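Local coordinates for protein retinol dehydratase (Spodoptera frugiperda, PDB 1FMJ) that binds retinol, adenosine 3',5'-diphosphate and calcium, and is a sulfotransferase-family enzyme that probably dehydrates retinol by way of a sulfated intermediate, at residues N91-A94 / A95-Y98; N129-M132 / E133-L136. One frame throughout, in Å; residues are numbered along the deposited sequence.

Contact 1 (N91-A94 / A95-Y98)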
ATOM      1  N   ASN A  91      13.992   7.178 -18.467  1.00 32.58           N
ATOM      2  CA  ASN A  91      14.099   6.144 -19.485  1.00 32.47           C
ATOM      3  C   ASN A  91      12.752   5.426 -19.507  1.00 32.79           C
ATOM      4  O   ASN A  91      12.579   4.383 -18.868  1.00 33.26           O
ATOM      5  CB  ASN A  91      15.210   5.156 -19.126  1.00 31.97           C
ATOM      6  CG  ASN A  91      15.470   4.140 -20.224  1.00 30.89           C
ATOM      7  OD1 ASN A  91      14.546   3.640 -20.859  1.00 31.61           O
ATOM      8  ND2 ASN A  91      16.736   3.818 -20.438  1.00 31.75           N
ATOM      9  N   PHE A  92      11.791   5.995 -20.229  1.00 33.06           N
ATOM     10  CA  PHE A  92      10.462   5.404 -20.303  1.00 33.58           C
ATOM     11  C   PHE A  92      10.508   4.017 -20.920  1.00 33.90           C
ATOM     12  O   PHE A  92       9.777   3.120 -20.502  1.00 33.58           O
ATOM     13  CB  PHE A  92       9.517   6.295 -21.113  1.00 33.58           C
ATOM     14  CG  PHE A  92       9.317   7.657 -20.522  1.00 33.35           C
ATOM     15  CD1 PHE A  92      10.329   8.607 -20.575  1.00 33.11           C
ATOM     16  CD2 PHE A  92       8.117   7.985 -19.896  1.00 33.18           C
ATOM     17  CE1 PHE A  92      10.152   9.868 -20.016  1.00 32.94           C
ATOM     18  CE2 PHE A  92       7.928   9.242 -19.333  1.00 32.70           C
ATOM     19  CZ  PHE A  92       8.948  10.187 -19.393  1.00 33.23           C
ATOM     20  N   GLU A  93      11.371   3.842 -21.914  1.00 34.19           N
ATOM     21  CA  GLU A  93      11.495   2.559 -22.585  1.00 34.69           C
ATOM     22  C   GLU A  93      11.765   1.456 -21.569  1.00 34.42           C
ATOM     23  O   GLU A  93      11.133   0.399 -21.604  1.00 35.92           O
ATOM     24  CB  GLU A  93      12.624   2.616 -23.616  1.00 36.32           C
ATOM     25  CG  GLU A  93      12.576   1.497 -24.627  1.00 38.45           C
ATOM     26  CD  GLU A  93      11.216   1.383 -25.288  1.00 39.51           C
ATOM     27  OE1 GLU A  93      10.693   2.415 -25.763  1.00 41.30           O
ATOM     28  OE2 GLU A  93      10.668   0.261 -25.332  1.00 40.47           O
ATOM     29  N   ALA A  94      12.701   1.709 -20.661  1.00 33.61           N
ATOM     30  CA  ALA A  94      13.055   0.741 -19.629  1.00 32.53           C
ATOM     31  C   ALA A  94      11.929   0.598 -18.600  1.00 31.52           C
ATOM     32  O   ALA A  94      11.764  -0.460 -17.995  1.00 30.87           O
ATOM     33  CB  ALA A  94      14.339   1.164 -18.941  1.00 31.23           C
ATOM     34  N   ALA A  95      11.156   1.666 -18.411  1.00 30.91           N
ATOM     35  CA  ALA A  95      10.044   1.650 -17.460  1.00 30.71           C
ATOM     36  C   ALA A  95       8.889   0.759 -17.938  1.00 30.47           C
ATOM     37  O   ALA A  95       7.859   0.640 -17.264  1.00 30.25           O
ATOM     38  CB  ALA A  95       9.544   3.064 -17.224  1.00 29.74           C
ATOM     39  N   LYS A  96       9.061   0.124 -19.091  1.00 29.86           N
ATOM     40  CA  LYS A  96       8.013  -0.739 -19.614  1.00 29.48           C
ATOM     41  C   LYS A  96       7.993  -2.098 -18.926  1.00 28.74           C
ATOM     42  O   LYS A  96       7.061  -2.878 -19.106  1.00 27.87           O
ATOM     43  CB  LYS A  96       8.161  -0.901 -21.129  1.00 29.88           C
ATOM     44  CG  LYS A  96       7.959   0.407 -21.886  1.00 30.18           C
ATOM     45  CD  LYS A  96       8.049   0.213 -23.388  1.00 31.71           C
ATOM     46  CE  LYS A  96       7.861   1.538 -24.129  1.00 32.89           C
ATOM     47  NZ  LYS A  96       7.849   1.356 -25.615  1.00 34.10           N
ATOM     48  N   THR A  97       9.021  -2.388 -18.137  1.00 27.87           N
ATOM     49  CA  THR A  97       9.046  -3.657 -17.423  1.00 26.95           C
ATOM     50  C   THR A  97       8.014  -3.559 -16.303  1.00 26.41           C
ATOM     51  O   THR A  97       7.695  -2.459 -15.840  1.00 25.48           O
ATOM     52  CB  THR A  97      10.439  -3.947 -16.814  1.00 27.70           C
ATOM     53  OG1 THR A  97      11.372  -4.224 -17.863  1.00 26.34           O
ATOM     54  CG2 THR A  97      10.381  -5.151 -15.896  1.00 26.96           C
ATOM     55  N   TYR A  98       7.486  -4.701 -15.879  1.00 25.27           N
ATOM     56  CA  TYR A  98       6.488  -4.729 -14.815  1.00 25.72           C
ATOM     57  C   TYR A  98       6.968  -4.049 -13.528  1.00 25.37           C
ATOM     58  O   TYR A  98       8.057  -4.326 -13.025  1.00 24.19           O
ATOM     59  CB  TYR A  98       6.074  -6.175 -14.518  1.00 26.09           C
ATOM     60  CG  TYR A  98       5.306  -6.832 -15.652  1.00 26.85           C
ATOM     61  CD1 TYR A  98       5.800  -7.968 -16.295  1.00 27.93           C
ATOM     62  CD2 TYR A  98       4.091  -6.303 -16.092  1.00 27.78           C
ATOM     63  CE1 TYR A  98       5.103  -8.565 -17.357  1.00 28.80           C
ATOM     64  CE2 TYR A  98       3.382  -6.888 -17.153  1.00 28.25           C
ATOM     65  CZ  TYR A  98       3.895  -8.018 -17.782  1.00 29.29           C
ATOM     66  OH  TYR A  98       3.210  -8.580 -18.842  1.00 29.00           O
TER
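Ala95 N donates to Asn91 O at 3.1 Å, and the next amide, Lys96 N, reaches back to Glu93 O at 3.3 Å; the second bond has the spacing of the short 3-10 turn at residues 94-96, which is entered from loop, and the first reaches one residue further back. The Ala95 bond lies in the carbonyl plane. The Lys96 bond comes from well above the plane of its acceptor, and Thr97 N closes on Ala94 O only through a long, weak bond. Asn91 starts the turn with an Asx motif: its OD1 accepts a hydrogen bond from Ala94 N at 2.7 Å, the donor again standing above the amide plane. CG of Asn91 lies opposite the backbone N (chi1 -174°), which brings OD1 forward to the amide of Ala94.

Further along, Glu93 and Lys96 form the charged link. The glutamate bends at chi2 (52°), folding its carboxylate back over the turn, whereas the lysine runs fully extended beyond CG. NZ therefore arrives between the two oxygens, with Lys96 NZ 3.0 Å from Glu93 OE2 and equally far from OE1. The sharing is a salt bridge, but each of its hydrogen bonds is weak. The aliphatic part of Lys96 takes part as well, CG resting 3.2 Å from Glu93 O.

The inner side of the turn packs on helix 76-87, Ala95 against Glu81 and Leu85 and Phe92 against Leu85, while the Phe92 ring also meets His281 edge-to-face. Both charged residues are exposed, so water probably screens their attraction. The chemistry is thus divided: the Asx motif and backbone bonds define the turn, and the bidentate ion pair ties together two side chains three residues apart on its outer surface.

Contact 2 (N129-M132 / E133-L136)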
ATOM      1  N   ASN A 129     -10.607 -22.403 -13.705  1.00 39.72           N
ATOM      2  CA  ASN A 129     -10.097 -21.568 -14.791  1.00 39.01           C
ATOM      3  C   ASN A 129      -8.778 -20.885 -14.432  1.00 38.53           C
ATOM      4  O   ASN A 129      -8.473 -19.799 -14.936  1.00 39.11           O
ATOM      5  CB  ASN A 129     -11.144 -20.520 -15.188  1.00 39.60           C
ATOM      6  N   LEU A 130      -7.997 -21.521 -13.563  1.00 35.96           N
ATOM      7  CA  LEU A 130      -6.713 -20.967 -13.154  1.00 33.93           C
ATOM      8  C   LEU A 130      -5.574 -21.434 -14.055  1.00 33.16           C
ATOM      9  O   LEU A 130      -5.589 -22.555 -14.569  1.00 32.79           O
ATOM     10  CB  LEU A 130      -6.387 -21.371 -11.711  1.00 33.38           C
ATOM     11  CG  LEU A 130      -7.127 -20.682 -10.568  1.00 32.73           C
ATOM     12  CD1 LEU A 130      -6.832 -21.405  -9.267  1.00 32.59           C
ATOM     13  CD2 LEU A 130      -6.691 -19.228 -10.487  1.00 31.62           C
ATOM     14  N   ASP A 131      -4.592 -20.559 -14.247  1.00 31.06           N
ATOM     15  CA  ASP A 131      -3.418 -20.900 -15.029  1.00 30.08           C
ATOM     16  C   ASP A 131      -2.469 -21.389 -13.940  1.00 29.71           C
ATOM     17  O   ASP A 131      -1.583 -20.649 -13.489  1.00 28.79           O
ATOM     18  CB  ASP A 131      -2.845 -19.658 -15.712  1.00 29.72           C
ATOM     19  CG  ASP A 131      -1.597 -19.962 -16.517  1.00 29.44           C
ATOM     20  OD1 ASP A 131      -0.739 -20.724 -16.027  1.00 29.98           O
ATOM     21  OD2 ASP A 131      -1.469 -19.431 -17.634  1.00 30.51           O
ATOM     22  N   MET A 132      -2.679 -22.631 -13.507  1.00 28.80           N
ATOM     23  CA  MET A 132      -1.890 -23.222 -12.428  1.00 28.62           C
ATOM     24  C   MET A 132      -0.398 -22.929 -12.430  1.00 28.24           C
ATOM     25  O   MET A 132       0.171 -22.652 -11.379  1.00 27.25           O
ATOM     26  CB  MET A 132      -2.107 -24.734 -12.360  1.00 27.89           C
ATOM     27  CG  MET A 132      -3.445 -25.145 -11.766  1.00 28.49           C
ATOM     28  SD  MET A 132      -3.917 -24.258 -10.245  1.00 28.22           S
ATOM     29  CE  MET A 132      -2.867 -25.030  -9.023  1.00 29.62           C
ATOM     30  N   GLU A 133       0.237 -22.988 -13.594  1.00 28.20           N
ATOM     31  CA  GLU A 133       1.664 -22.718 -13.676  1.00 28.73           C
ATOM     32  C   GLU A 133       1.991 -21.328 -13.118  1.00 28.03           C
ATOM     33  O   GLU A 133       2.894 -21.170 -12.294  1.00 27.17           O
ATOM     34  CB  GLU A 133       2.143 -22.819 -15.127  1.00 29.92           C
ATOM     35  CG  GLU A 133       3.641 -22.620 -15.285  1.00 33.47           C
ATOM     36  CD  GLU A 133       4.088 -22.552 -16.741  1.00 36.30           C
ATOM     37  OE1 GLU A 133       5.315 -22.471 -16.978  1.00 37.22           O
ATOM     38  OE2 GLU A 133       3.218 -22.568 -17.646  1.00 37.51           O
ATOM     39  N   ARG A 134       1.251 -20.318 -13.560  1.00 27.68           N
ATOM     40  CA  ARG A 134       1.499 -18.963 -13.086  1.00 27.10           C
ATOM     41  C   ARG A 134       0.980 -18.779 -11.664  1.00 26.41           C
ATOM     42  O   ARG A 134       1.631 -18.146 -10.829  1.00 26.93           O
ATOM     43  CB  ARG A 134       0.834 -17.946 -14.011  1.00 26.73           C
ATOM     44  CG  ARG A 134       1.324 -17.994 -15.442  1.00 27.87           C
ATOM     45  CD  ARG A 134       0.704 -16.860 -16.231  1.00 28.99           C
ATOM     46  NE  ARG A 134       1.119 -15.562 -15.707  1.00 27.45           N
ATOM     47  CZ  ARG A 134       0.540 -14.407 -16.019  1.00 28.70           C
ATOM     48  NH1 ARG A 134      -0.492 -14.381 -16.856  1.00 27.99           N
ATOM     49  NH2 ARG A 134       0.994 -13.272 -15.495  1.00 28.41           N
ATOM     50  N   TYR A 135      -0.190 -19.340 -11.394  1.00 26.07           N
ATOM     51  CA  TYR A 135      -0.796 -19.241 -10.073  1.00 25.38           C
ATOM     52  C   TYR A 135       0.159 -19.769  -9.007  1.00 25.57           C
ATOM     53  O   TYR A 135       0.369 -19.131  -7.977  1.00 25.28           O
ATOM     54  CB  TYR A 135      -2.098 -20.040 -10.043  1.00 25.42           C
ATOM     55  CG  TYR A 135      -2.783 -20.050  -8.700  1.00 24.52           C
ATOM     56  CD1 TYR A 135      -3.362 -18.894  -8.182  1.00 24.58           C
ATOM     57  CD2 TYR A 135      -2.857 -21.218  -7.946  1.00 24.26           C
ATOM     58  CE1 TYR A 135      -3.998 -18.901  -6.951  1.00 23.16           C
ATOM     59  CE2 TYR A 135      -3.491 -21.237  -6.713  1.00 23.93           C
ATOM     60  CZ  TYR A 135      -4.060 -20.076  -6.222  1.00 24.16           C
ATOM     61  OH  TYR A 135      -4.703 -20.097  -5.008  1.00 23.20           O
ATOM     62  N   LEU A 136       0.733 -20.939  -9.266  1.00 25.03           N
ATOM     63  CA  LEU A 136       1.665 -21.565  -8.339  1.00 25.29           C
ATOM     64  C   LEU A 136       2.967 -20.774  -8.242  1.00 25.06           C
ATOM     65  O   LEU A 136       3.578 -20.712  -7.179  1.00 23.94           O
ATOM     66  CB  LEU A 136       1.956 -23.005  -8.780  1.00 26.26           C
ATOM     67  CG  LEU A 136       0.746 -23.936  -8.786  1.00 26.13           C
ATOM     68  CD1 LEU A 136       1.138 -25.282  -9.371  1.00 27.64           C
ATOM     69  CD2 LEU A 136       0.215 -24.092  -7.364  1.00 26.77           C
TER
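Leu130 lies over one face of the Tyr135 ring: its CD1 sits 4.1 Å from the ring centroid and only 6° off the normal, a CH-pi contact over the centre. Met132 approaches the same ring obliquely, its SD 4.0 Å from Tyr135 CD2, and the two side chains run alongside each other in a Met-aromatic contact. Bends at chi2 and chi3 carry the methionine methyl on to Leu136, and Met132 CE lies 3.6 Å from Leu136 CD2.

The other flat groups are the Asp131 carboxylate and the Arg134 guanidinium, whose planes stand 87° apart. They do not pair with each other; the guanidinium is held by Glu300 in a salt bridge and by the carbonyl of Asp297, and the aspartate meets mainly the aliphatic CG and CD of the arginine. With CG opposite its own backbone N (chi1 179°), Asp131 turns OD1 back to the helix start, where it accepts from Arg134 N at 3.2 Å, nearly straight at hydrogen but above the carboxylate plane. Asp131 O takes Tyr135 N at 2.8 Å, and Met132 O takes Leu136 N at the same length, opening the regular helical ladder. An alanine here would remove the carboxylate and is likely to cost Arg134 N its straight capping bond, leaving a weak one to the backbone carbonyl of the same position.

Asp131 is thus the N-cap of helix 132-142; its charge would probably favour the helix N-terminus, though OD2 also lies close to like-charged Glu300 OE2. Tyr135, buried near Asn121 of the calcium site, places this helix start beside the retinol pocket.

Both contacts are local turns at the surface of the sulfotransferase domain, in series along the chain, with centres 26 Å apart and nearest atoms about 6 Å apart, so they do not touch. Only contact 2 lies close to a bound ligand. Contact 1 packs on helix 76-87 and lies away from the annotated sites, the Phe92 side chain being about 12 Å from adenosine 3',5'-diphosphate. In contact 2 the Tyr135 side chain is about 5 Å from retinol and about 7 Å from calcium; helix 132-142, which it begins, goes on to supply Leu139 and Ser142 to the retinol pocket. Between the two turns the chain contributes Tyr105, Tyr112 and Tyr120 to that pocket.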